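Local coordinates for protein Lysine/ornithine decarboxylase (Selenomonas ruminantium, PDB 5GJO) that decarboxylates both L-lysine and L-ornithine, to cadaverine and putrescine, with pyridoxal 5'-phosphate as cofactor, at residues Y35-M38 and R39-L42. The protein carries 2 engineered substitutions. Sequence-based numbering, arbitrary orientation.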
loop_
_atom_site.group_PDB
_atom_site.type_symbol
_atom_site.label_atom_id
_atom_site.label_comp_id
_atom_site.label_asym_id
_atom_site.label_seq_id
_atom_site.Cartn_x
_atom_site.Cartn_y
_atom_site.Cartn_z
ATOM N N TYR A 35 3.390 26.328 7.984
ATOM C CA TYR A 35 4.794 26.581 8.171
ATOM C C TYR A 35 4.953 27.829 9.030
ATOM O O TYR A 35 5.716 27.859 9.986
ATOM C CB TYR A 35 5.484 26.755 6.792
ATOM C CG TYR A 35 6.963 26.886 6.889
ATOM C CD1 TYR A 35 7.789 25.752 6.928
ATOM C CD2 TYR A 35 7.543 28.130 7.034
ATOM C CE1 TYR A 35 9.154 25.880 7.007
ATOM C CE2 TYR A 35 8.919 28.279 7.129
ATOM C CZ TYR A 35 9.726 27.157 7.128
ATOM O OH TYR A 35 11.113 27.232 7.212
ATOM N N GLN A 36 4.259 28.887 8.690
ATOM C CA GLN A 36 4.396 30.127 9.470
ATOM C C GLN A 36 3.929 30.010 10.899
ATOM O O GLN A 36 4.532 30.620 11.768
ATOM C CB GLN A 36 3.702 31.309 8.792
ATOM C CG GLN A 36 4.398 31.668 7.465
ATOM C CD GLN A 36 5.957 31.930 7.505
ATOM O OE1 GLN A 36 6.588 32.234 8.555
ATOM N NE2 GLN A 36 6.582 31.777 6.343
ATOM N N PHE A 37 2.862 29.275 11.153
ATOM C CA PHE A 37 2.405 29.041 12.495
ATOM C C PHE A 37 3.521 28.354 13.320
ATOM O O PHE A 37 3.725 28.692 14.464
ATOM C CB PHE A 37 1.168 28.156 12.448
ATOM C CG PHE A 37 0.542 27.820 13.769
ATOM C CD1 PHE A 37 0.954 26.719 14.463
ATOM C CD2 PHE A 37 -0.547 28.548 14.246
ATOM C CE1 PHE A 37 0.340 26.353 15.656
ATOM C CE2 PHE A 37 -1.199 28.164 15.419
ATOM C CZ PHE A 37 -0.745 27.058 16.122
ATOM N N MET A 38 4.182 27.376 12.740
ATOM C CA MET A 38 5.287 26.670 13.451
ATOM C C MET A 38 6.455 27.630 13.711
ATOM O O MET A 38 7.049 27.621 14.763
ATOM C CB MET A 38 5.778 25.420 12.698
ATOM C CG MET A 38 6.864 24.712 13.437
ATOM S SD MET A 38 7.104 23.036 12.748
ATOM C CE MET A 38 5.770 22.273 13.602
ATOM N N ARG A 39 6.793 28.460 12.746
ATOM C CA ARG A 39 7.814 29.517 12.935
ATOM C C ARG A 39 7.454 30.495 14.039
ATOM O O ARG A 39 8.355 30.917 14.777
ATOM C CB ARG A 39 8.129 30.238 11.591
ATOM C CG ARG A 39 8.755 29.417 10.480
ATOM C CD ARG A 39 9.999 28.606 10.909
ATOM N NE ARG A 39 11.080 29.531 11.245
ATOM C CZ ARG A 39 11.820 29.539 12.354
ATOM N NH1 ARG A 39 12.778 30.477 12.442
ATOM N NH2 ARG A 39 11.698 28.635 13.321
ATOM N N ARG A 40 6.194 30.880 14.112
ATOM C CA ARG A 40 5.669 31.736 15.155
ATOM C C ARG A 40 5.647 31.146 16.570
ATOM O O ARG A 40 6.015 31.806 17.501
ATOM C CB ARG A 40 4.278 32.185 14.750
ATOM C CG ARG A 40 3.572 33.159 15.645
ATOM C CD ARG A 40 2.141 33.365 15.146
ATOM N NE ARG A 40 2.113 33.582 13.707
ATOM C CZ ARG A 40 1.380 32.928 12.803
ATOM N NH1 ARG A 40 1.497 33.272 11.546
ATOM N NH2 ARG A 40 0.532 31.982 13.120
ATOM N N HIS A 41 5.235 29.894 16.704
ATOM C CA HIS A 41 5.049 29.271 18.026
ATOM C C HIS A 41 6.213 28.435 18.469
ATOM O O HIS A 41 6.337 28.155 19.639
ATOM C CB HIS A 41 3.752 28.447 18.051
ATOM C CG HIS A 41 2.526 29.299 17.897
ATOM N ND1 HIS A 41 2.148 30.210 18.846
ATOM C CD2 HIS A 41 1.662 29.456 16.859
ATOM C CE1 HIS A 41 1.079 30.880 18.420
ATOM N NE2 HIS A 41 0.779 30.452 17.201
ATOM N N LEU A 42 7.040 28.046 17.522
ATOM C CA LEU A 42 8.199 27.251 17.813
ATOM C C LEU A 42 9.389 27.865 17.079
ATOM O O LEU A 42 10.029 27.222 16.294
ATOM C CB LEU A 42 7.924 25.795 17.392
ATOM C CG LEU A 42 8.929 24.702 17.731
ATOM C CD1 LEU A 42 9.327 24.668 19.188
ATOM C CD2 LEU A 42 8.398 23.350 17.292
#
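Because chi1 of F37 is -179°, its ring swings to the side opposite the backbone N, while CG of H41 stays beside its own N, and two aromatic rings one helical turn apart are thereby brought together near the C-terminal end of helix 28-41. This helix belongs to the TIM-barrel-like, pyridoxal-binding domain and leads into the barrel strand 45-50. The pair is an edge-to-face stack: the ring centroids lie 4.3 Å apart and the planes meet at 56°. CD2 of H41 sits 3.3 Å above the centre of the F37 ring, and NE2 of H41 reaches 3.5 Å from CE2 of F37, so one edge of the imidazole rests on the phenyl face. At the other end of the imidazole, ND1 is hydrogen-bonded to E238 of helix 233-247, a second anchor that should restrict ring rotation. Replacing F37 by alanine would probably leave the CD2–NE2 edge of H41 without its aromatic platform and the imidazole less firmly held. R40 folds back along the helix, its guanidinium face over the main chain, with NH2 3.5 Å from CA of F37. On another side of the helix, Y35 and R39 run side by side; CG of R39 is 3.5 Å from CE2 of Y35, while NH2 of R39 is hydrogen-bonded to O of P43, just beyond the helix. The side chain of M38 packs against V47 of strand 45-50 and Y260 of helix 259-263, joining helix 28-41 to both. Successive i to i+4 bonds support the turn, and their N-H...O angles fall steadily to 140° at L42, the first residue to leave helical geometry; even so, N of L42 remains 2.8 Å from O of M38.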